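Local atomic coordinates of transcriptional regulator, IclR family (Alicyclobacillus acidocaldarius subsp. acidocaldarius, PDB entry 5TJJ), a protein that probably binds DNA as a transcription factor of the IclR family, joining a helix-turn-helix domain to a C-terminal domain of the GAF type. Residues 114-120 with 135-141; 149-153 with 218-222. One frame throughout, in Å; residues are numbered along the deposited sequence.

Interaction 1: 114-120 with 135-141; sequences DRVIYIG and VGQQFPV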
ATOM      1  N   ASP A 114      10.081  -1.105  26.935  1.00 52.90           N
ATOM      2  CA  ASP A 114       9.106  -0.323  27.703  1.00 52.37           C
ATOM      3  C   ASP A 114       9.211   1.196  27.502  1.00 49.43           C
ATOM      4  O   ASP A 114       8.933   1.954  28.413  1.00 49.49           O
ATOM      5  CB  ASP A 114       9.175  -0.698  29.186  1.00 55.43           C
ATOM      6  CG  ASP A 114       8.876  -2.188  29.440  1.00 58.41           C
ATOM      7  OD1 ASP A 114       7.967  -2.767  28.797  1.00 58.14           O
ATOM      8  OD2 ASP A 114       9.542  -2.789  30.310  1.00 61.13           O
ATOM      9  N   ARG A 115       9.622   1.618  26.310  1.00 47.30           N
ATOM     10  CA  ARG A 115       9.689   3.028  25.978  1.00 48.27           C
ATOM     11  C   ARG A 115       8.684   3.338  24.884  1.00 44.80           C
ATOM     12  O   ARG A 115       8.288   2.469  24.092  1.00 43.98           O
ATOM     13  CB  ARG A 115      11.078   3.471  25.467  1.00 51.47           C
ATOM     14  CG  ARG A 115      12.303   3.102  26.285  1.00 57.00           C
ATOM     15  CD  ARG A 115      12.354   3.801  27.627  1.00 63.12           C
ATOM     16  NE  ARG A 115      12.818   5.190  27.522  1.00 68.23           N
ATOM     17  CZ  ARG A 115      13.018   6.008  28.565  1.00 74.43           C
ATOM     18  NH1 ARG A 115      12.802   5.579  29.822  1.00 77.38           N
ATOM     19  NH2 ARG A 115      13.433   7.263  28.353  1.00 75.27           N
ATOM     20  N   VAL A 116       8.317   4.613  24.827  1.00 43.36           N
ATOM     21  CA  VAL A 116       7.568   5.187  23.707  1.00 39.98           C
ATOM     22  C   VAL A 116       8.288   6.430  23.253  1.00 39.57           C
ATOM     23  O   VAL A 116       9.056   7.000  24.037  1.00 41.02           O
ATOM     24  CB  VAL A 116       6.111   5.524  24.080  1.00 39.10           C
ATOM     25  CG1 VAL A 116       5.353   4.246  24.445  1.00 41.14           C
ATOM     26  CG2 VAL A 116       6.013   6.505  25.214  1.00 39.80           C
ATOM     27  N   ILE A 117       8.010   6.869  22.023  1.00 38.15           N
ATOM     28  CA  ILE A 117       8.657   8.054  21.459  1.00 38.02           C
ATOM     29  C   ILE A 117       7.687   8.936  20.642  1.00 36.94           C
ATOM     30  O   ILE A 117       6.847   8.430  19.887  1.00 36.11           O
ATOM     31  CB  ILE A 117       9.908   7.645  20.651  1.00 38.75           C
ATOM     32  CG1 ILE A 117      10.737   8.850  20.236  1.00 40.03           C
ATOM     33  CG2 ILE A 117       9.548   6.831  19.424  1.00 38.77           C
ATOM     34  CD1 ILE A 117      12.015   8.481  19.488  1.00 42.31           C
ATOM     35  N   TYR A 118       7.786  10.255  20.827  1.00 37.68           N
ATOM     36  CA  TYR A 118       7.138  11.207  19.924  1.00 37.07           C
ATOM     37  C   TYR A 118       7.819  11.160  18.548  1.00 37.84           C
ATOM     38  O   TYR A 118       9.032  11.330  18.449  1.00 40.17           O
ATOM     39  CB  TYR A 118       7.231  12.627  20.470  1.00 38.26           C
ATOM     40  CG  TYR A 118       6.367  12.959  21.666  1.00 39.09           C
ATOM     41  CD1 TYR A 118       5.394  12.076  22.145  1.00 38.36           C
ATOM     42  CD2 TYR A 118       6.508  14.192  22.311  1.00 41.33           C
ATOM     43  CE1 TYR A 118       4.600  12.400  23.230  1.00 40.74           C
ATOM     44  CE2 TYR A 118       5.707  14.538  23.400  1.00 43.40           C
ATOM     45  CZ  TYR A 118       4.742  13.633  23.858  1.00 43.97           C
ATOM     46  OH  TYR A 118       3.920  13.928  24.952  1.00 47.07           O
ATOM     47  N   ILE A 119       7.041  10.893  17.503  1.00 37.06           N
ATOM     48  CA  ILE A 119       7.560  10.874  16.125  1.00 38.42           C
ATOM     49  C   ILE A 119       7.016  11.999  15.231  1.00 38.11           C
ATOM     50  O   ILE A 119       7.443  12.148  14.114  1.00 41.99           O
ATOM     51  CB  ILE A 119       7.383   9.490  15.473  1.00 38.31           C
ATOM     52  CG1 ILE A 119       5.923   9.087  15.380  1.00 38.04           C
ATOM     53  CG2 ILE A 119       8.123   8.418  16.267  1.00 38.51           C
ATOM     54  CD1 ILE A 119       5.675   7.982  14.355  1.00 39.36           C
ATOM     55  N   GLY A 120       6.109  12.817  15.733  1.00 37.10           N
ATOM     56  CA  GLY A 120       5.604  13.953  14.966  1.00 37.59           C
ATOM     57  C   GLY A 120       4.641  14.752  15.818  1.00 35.29           C
ATOM     58  O   GLY A 120       4.103  14.218  16.768  1.00 34.75           O
ATOM     59  N   VAL A 135       9.972  16.299  19.142  1.00 46.38           N
ATOM     60  CA  VAL A 135      10.081  15.096  18.333  1.00 46.71           C
ATOM     61  C   VAL A 135      11.402  14.385  18.704  1.00 47.96           C
ATOM     62  O   VAL A 135      12.496  14.986  18.674  1.00 49.54           O
ATOM     63  CB  VAL A 135       9.955  15.410  16.814  1.00 48.27           C
ATOM     64  CG1 VAL A 135      10.251  14.202  15.949  1.00 48.87           C
ATOM     65  CG2 VAL A 135       8.537  15.898  16.501  1.00 48.49           C
ATOM     66  N   GLY A 136      11.271  13.124  19.110  1.00 46.40           N
ATOM     67  CA  GLY A 136      12.396  12.328  19.578  1.00 48.09           C
ATOM     68  C   GLY A 136      12.418  12.053  21.071  1.00 46.96           C
ATOM     69  O   GLY A 136      13.113  11.142  21.507  1.00 47.52           O
ATOM     70  N   GLN A 137      11.659  12.808  21.860  1.00 46.08           N
ATOM     71  CA  GLN A 137      11.596  12.536  23.284  1.00 46.70           C
ATOM     72  C   GLN A 137      10.966  11.173  23.544  1.00 44.22           C
ATOM     73  O   GLN A 137       9.916  10.851  22.980  1.00 41.11           O
ATOM     74  CB  GLN A 137      10.814  13.608  24.034  1.00 48.09           C
ATOM     75  CG  GLN A 137      11.195  13.691  25.515  1.00 50.73           C
ATOM     76  CD  GLN A 137      10.374  14.710  26.303  1.00 53.35           C
ATOM     77  OE1 GLN A 137       9.493  15.397  25.759  1.00 56.18           O
ATOM     78  NE2 GLN A 137      10.653  14.808  27.597  1.00 55.74           N
ATOM     79  N   GLN A 138      11.623  10.400  24.399  1.00 45.28           N
ATOM     80  CA  GLN A 138      11.181   9.089  24.793  1.00 45.91           C
ATOM     81  C   GLN A 138      10.646   9.120  26.207  1.00 45.99           C
ATOM     82  O   GLN A 138      11.104   9.905  27.032  1.00 46.82           O
ATOM     83  CB  GLN A 138      12.318   8.086  24.731  1.00 48.68           C
ATOM     84  CG  GLN A 138      13.095   8.074  23.424  1.00 51.40           C
ATOM     85  CD  GLN A 138      14.044   6.892  23.332  1.00 53.50           C
ATOM     86  OE1 GLN A 138      13.765   5.804  23.848  1.00 55.30           O
ATOM     87  NE2 GLN A 138      15.165   7.096  22.680  1.00 55.23           N
ATOM     88  N   PHE A 139       9.683   8.245  26.472  1.00 45.92           N
ATOM     89  CA  PHE A 139       9.025   8.140  27.768  1.00 46.97           C
ATOM     90  C   PHE A 139       8.801   6.675  28.121  1.00 47.03           C
ATOM     91  O   PHE A 139       8.823   5.811  27.239  1.00 44.06           O
ATOM     92  CB  PHE A 139       7.641   8.766  27.706  1.00 47.27           C
ATOM     93  CG  PHE A 139       7.626  10.157  27.190  1.00 48.77           C
ATOM     94  CD1 PHE A 139       7.796  11.221  28.043  1.00 50.75           C
ATOM     95  CD2 PHE A 139       7.410  10.401  25.841  1.00 49.29           C
ATOM     96  CE1 PHE A 139       7.763  12.522  27.570  1.00 52.32           C
ATOM     97  CE2 PHE A 139       7.364  11.692  25.358  1.00 50.13           C
ATOM     98  CZ  PHE A 139       7.544  12.759  26.223  1.00 52.15           C
ATOM     99  N   PRO A 140       8.545   6.397  29.406  1.00 47.87           N
ATOM    100  CA  PRO A 140       8.123   5.050  29.745  1.00 47.06           C
ATOM    101  C   PRO A 140       6.723   4.776  29.207  1.00 44.62           C
ATOM    102  O   PRO A 140       5.882   5.692  29.146  1.00 43.94           O
ATOM    103  CB  PRO A 140       8.114   5.061  31.271  1.00 48.88           C
ATOM    104  CG  PRO A 140       7.802   6.476  31.600  1.00 50.20           C
ATOM    105  CD  PRO A 140       8.586   7.269  30.595  1.00 49.09           C
ATOM    106  N   VAL A 141       6.511   3.522  28.813  1.00 42.55           N
ATOM    107  CA  VAL A 141       5.251   3.041  28.273  1.00 41.46           C
ATOM    108  C   VAL A 141       4.043   3.213  29.205  1.00 42.57           C
ATOM    109  O   VAL A 141       2.924   3.261  28.710  1.00 43.73           O
ATOM    110  CB  VAL A 141       5.343   1.552  27.821  1.00 40.57           C
ATOM    111  CG1 VAL A 141       5.524   0.599  29.020  1.00 40.73           C
ATOM    112  CG2 VAL A 141       4.136   1.154  26.951  1.00 38.24           C
TER
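Phe139 turns the edge of its ring onto the face of Tyr118, an edge-to-face pair with centroids 4.8 Å apart and planes at 55°. Its CE2 stands over the middle of the tyrosine ring, 3.6 Å from Tyr118 CE1, while Val116 CG2 lies at the edge of the phenylalanine ring and meets Phe139 CB at 3.7 Å. An alanine in place of Tyr118 would probably leave the Phe139 edge without the face it rests on and free its ring to shift. Away from the two rings, beside Gln138, the Arg115 chain, bent at chi2 (-67°) and chi3, brings one guanidinium face over the Phe139 carbonyl, with Gln138 OE1 at its edge; at 3.8 Å from Arg115 NE, that oxygen is only a loose neighbour.

The backbones beneath pair as antiparallel strands. Val116 and Phe139 form a hydrogen-bonded pair, Val116 N reaching Phe139 O at 2.7 Å in the carbonyl plane and Phe139 N returning to Val116 O at 2.8 Å. Further bonds follow at both ends, from Tyr118 N to Gln137 O and from Val141 N to Asp114 O, the latter from above the carbonyl plane.

Within this chain, strand 138-140 is an outermost strand of the sheet. Strand 104-110 flanks 115-122 across from it, and Phe146 and Phe150 of helix 144-151 pack against Val116.

Interaction 2: 149-153 with 218-222; sequences CFLAY and VDLVL
Phe150 reaches from helix 144-151 to the strand at 218-222, and its ring has one Val221 methyl over its face and carbonyl oxygens at its edge. CB leads to CG, set anti to the carbonyl carbon (chi1 -68°), which carries the ring toward the strand although the CB itself does not head there. CG already lies 4.0 Å from Val221 CG2. Along one side of the ring, CD1 meets both the carbonyl oxygen of Val218, at 3.5 Å, and the methyl Val218 CG1. Next comes CE1, with Asp219 O near the ring plane at 3.7 Å. These two carbonyl oxygens therefore face the ring's edge, where the C-H groups carry slight positive charge. CE1 also lies under the Val221 methyl, as do CD2 and CE2 on the other side, and at the tip CZ approaches it to 3.5 Å.

That methyl makes a CH-pi contact, CG2 standing 3.5 Å from the centroid of the Phe150 ring and only 12° off its normal. Val221 also touches the residue just before Phe150, its CG2 lying 3.7 Å from Cys149 CB. Three residues earlier on the strand, Val218 divides its methyls: CG1 serves Phe150, while CG2 packs on Tyr153, 3.8 Å from Tyr153 CB.

Neighbouring strands widen this apolar surface, with Val108 of strand 104-110 against Phe150 and Pro210 of strand 204-212 against Cys149 and Tyr153. Such burial of a helix's aromatic side chain on one face of an antiparallel sheet is consistent with the alpha/beta core of a GAF-type domain, the fold expected for the C-terminal region of IclR regulators.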
ATOM      1  N   CYS A 149      -2.814   4.012  26.758  1.00 40.66           N
ATOM      2  CA  CYS A 149      -3.371   3.523  25.508  1.00 41.40           C
ATOM      3  C   CYS A 149      -2.587   2.384  24.899  1.00 41.71           C
ATOM      4  O   CYS A 149      -3.186   1.571  24.228  1.00 44.19           O
ATOM      5  CB  CYS A 149      -3.523   4.613  24.465  1.00 41.93           C
ATOM      6  SG  CYS A 149      -4.859   5.744  24.816  1.00 41.35           S
ATOM      7  N   PHE A 150      -1.267   2.333  25.104  1.00 41.10           N
ATOM      8  CA  PHE A 150      -0.459   1.182  24.654  1.00 40.68           C
ATOM      9  C   PHE A 150      -0.718   0.002  25.593  1.00 41.69           C
ATOM     10  O   PHE A 150      -1.129  -1.074  25.143  1.00 45.26           O
ATOM     11  CB  PHE A 150       1.040   1.498  24.619  1.00 39.86           C
ATOM     12  CG  PHE A 150       1.464   2.495  23.559  1.00 38.94           C
ATOM     13  CD1 PHE A 150       1.570   2.126  22.239  1.00 39.18           C
ATOM     14  CD2 PHE A 150       1.838   3.791  23.908  1.00 39.96           C
ATOM     15  CE1 PHE A 150       1.999   3.029  21.263  1.00 39.69           C
ATOM     16  CE2 PHE A 150       2.275   4.703  22.939  1.00 40.47           C
ATOM     17  CZ  PHE A 150       2.348   4.323  21.614  1.00 39.95           C
ATOM     18  N   LEU A 151      -0.534   0.225  26.891  1.00 41.47           N
ATOM     19  CA  LEU A 151      -0.605  -0.846  27.886  1.00 42.00           C
ATOM     20  C   LEU A 151      -1.946  -1.549  28.016  1.00 41.29           C
ATOM     21  O   LEU A 151      -1.994  -2.759  28.138  1.00 40.50           O
ATOM     22  CB  LEU A 151      -0.234  -0.337  29.263  1.00 43.80           C
ATOM     23  CG  LEU A 151       1.209  -0.458  29.712  1.00 45.67           C
ATOM     24  CD1 LEU A 151       1.277  -0.035  31.173  1.00 47.01           C
ATOM     25  CD2 LEU A 151       1.708  -1.883  29.574  1.00 47.73           C
ATOM     26  N   ALA A 152      -3.032  -0.794  27.981  1.00 40.38           N
ATOM     27  CA  ALA A 152      -4.343  -1.361  28.180  1.00 40.22           C
ATOM     28  C   ALA A 152      -4.661  -2.495  27.194  1.00 40.78           C
ATOM     29  O   ALA A 152      -5.519  -3.376  27.476  1.00 42.75           O
ATOM     30  CB  ALA A 152      -5.391  -0.264  28.084  1.00 40.30           C
ATOM     31  N   TYR A 153      -3.998  -2.467  26.041  1.00 40.46           N
ATOM     32  CA  TYR A 153      -4.224  -3.467  24.997  1.00 41.61           C
ATOM     33  C   TYR A 153      -3.166  -4.568  24.906  1.00 43.69           C
ATOM     34  O   TYR A 153      -3.246  -5.402  24.023  1.00 48.34           O
ATOM     35  CB  TYR A 153      -4.435  -2.768  23.659  1.00 40.92           C
ATOM     36  CG  TYR A 153      -5.658  -1.891  23.662  1.00 39.69           C
ATOM     37  CD1 TYR A 153      -6.923  -2.430  23.485  1.00 39.83           C
ATOM     38  CD2 TYR A 153      -5.555  -0.508  23.887  1.00 39.09           C
ATOM     39  CE1 TYR A 153      -8.053  -1.621  23.513  1.00 40.16           C
ATOM     40  CE2 TYR A 153      -6.688   0.310  23.944  1.00 38.19           C
ATOM     41  CZ  TYR A 153      -7.927  -0.255  23.743  1.00 39.23           C
ATOM     42  OH  TYR A 153      -9.049   0.522  23.747  1.00 41.04           O
ATOM     43  N   VAL A 218      -1.442  -2.373  19.321  1.00 46.70           N
ATOM     44  CA  VAL A 218      -1.284  -0.916  19.327  1.00 44.28           C
ATOM     45  C   VAL A 218       0.180  -0.523  19.183  1.00 46.24           C
ATOM     46  O   VAL A 218       0.939  -0.583  20.148  1.00 48.88           O
ATOM     47  CB  VAL A 218      -1.849  -0.277  20.594  1.00 43.33           C
ATOM     48  CG1 VAL A 218      -1.695   1.251  20.557  1.00 41.40           C
ATOM     49  CG2 VAL A 218      -3.313  -0.645  20.759  1.00 43.16           C
ATOM     50  N   ASP A 219       0.559  -0.124  17.966  1.00 46.96           N
ATOM     51  CA  ASP A 219       1.902   0.403  17.669  1.00 48.66           C
ATOM     52  C   ASP A 219       1.983   1.947  17.698  1.00 44.61           C
ATOM     53  O   ASP A 219       3.072   2.505  17.765  1.00 44.63           O
ATOM     54  CB  ASP A 219       2.371  -0.097  16.296  1.00 53.30           C
ATOM     55  CG  ASP A 219       3.029  -1.482  16.352  1.00 60.83           C
ATOM     56  OD1 ASP A 219       3.456  -1.937  17.458  1.00 63.74           O
ATOM     57  OD2 ASP A 219       3.138  -2.111  15.257  1.00 65.76           O
ATOM     58  N   LEU A 220       0.841   2.618  17.658  1.00 40.12           N
ATOM     59  CA  LEU A 220       0.796   4.048  17.521  1.00 38.50           C
ATOM     60  C   LEU A 220      -0.321   4.583  18.375  1.00 35.27           C
ATOM     61  O   LEU A 220      -1.376   3.936  18.495  1.00 34.68           O
ATOM     62  CB  LEU A 220       0.536   4.412  16.062  1.00 38.94           C
ATOM     63  CG  LEU A 220       1.683   4.260  15.061  1.00 42.14           C
ATOM     64  CD1 LEU A 220       1.180   4.646  13.660  1.00 42.00           C
ATOM     65  CD2 LEU A 220       2.887   5.098  15.485  1.00 42.84           C
ATOM     66  N   VAL A 221      -0.111   5.766  18.943  1.00 34.01           N
ATOM     67  CA  VAL A 221      -1.154   6.467  19.691  1.00 33.14           C
ATOM     68  C   VAL A 221      -1.219   7.898  19.199  1.00 33.04           C
ATOM     69  O   VAL A 221      -0.198   8.470  18.889  1.00 33.31           O
ATOM     70  CB  VAL A 221      -0.884   6.403  21.186  1.00 34.43           C
ATOM     71  CG1 VAL A 221      -1.777   7.366  21.975  1.00 34.36           C
ATOM     72  CG2 VAL A 221      -1.078   4.964  21.694  1.00 35.62           C
ATOM     73  N   LEU A 222      -2.432   8.430  19.071  1.00 32.40           N
ATOM     74  CA  LEU A 222      -2.650   9.816  18.750  1.00 34.77           C
ATOM     75  C   LEU A 222      -3.061  10.487  20.027  1.00 35.08           C
ATOM     76  O   LEU A 222      -3.961  10.015  20.697  1.00 33.25           O
ATOM     77  CB  LEU A 222      -3.782  10.026  17.726  1.00 34.94           C
ATOM     78  CG  LEU A 222      -3.805   9.220  16.450  1.00 35.52           C
ATOM     79  CD1 LEU A 222      -4.908   9.747  15.562  1.00 37.98           C
ATOM     80  CD2 LEU A 222      -2.483   9.338  15.726  1.00 38.25           C
TER

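Read from the N terminus, the chain first runs out along strand 115-122, and interaction 1 closes a loop of 14 intervening residues when 135-141 returns antiparallel beside it. Helix 144-151 follows almost at once. Interaction 2 then closes a much longer excursion of 64 residues, through helices 156-164 and 178-191 and strands 194-197 and 204-212, when strand 218-227 comes back under the helix. The two loops neither nest nor cross but stand in series. They nevertheless meet in space: Phe150 CE2 lies 3.5 Å from Val116 CG1, and Val141 packs on Phe150 as well. Together they tie an outer strand, the sheet's interior and the helix into one domain.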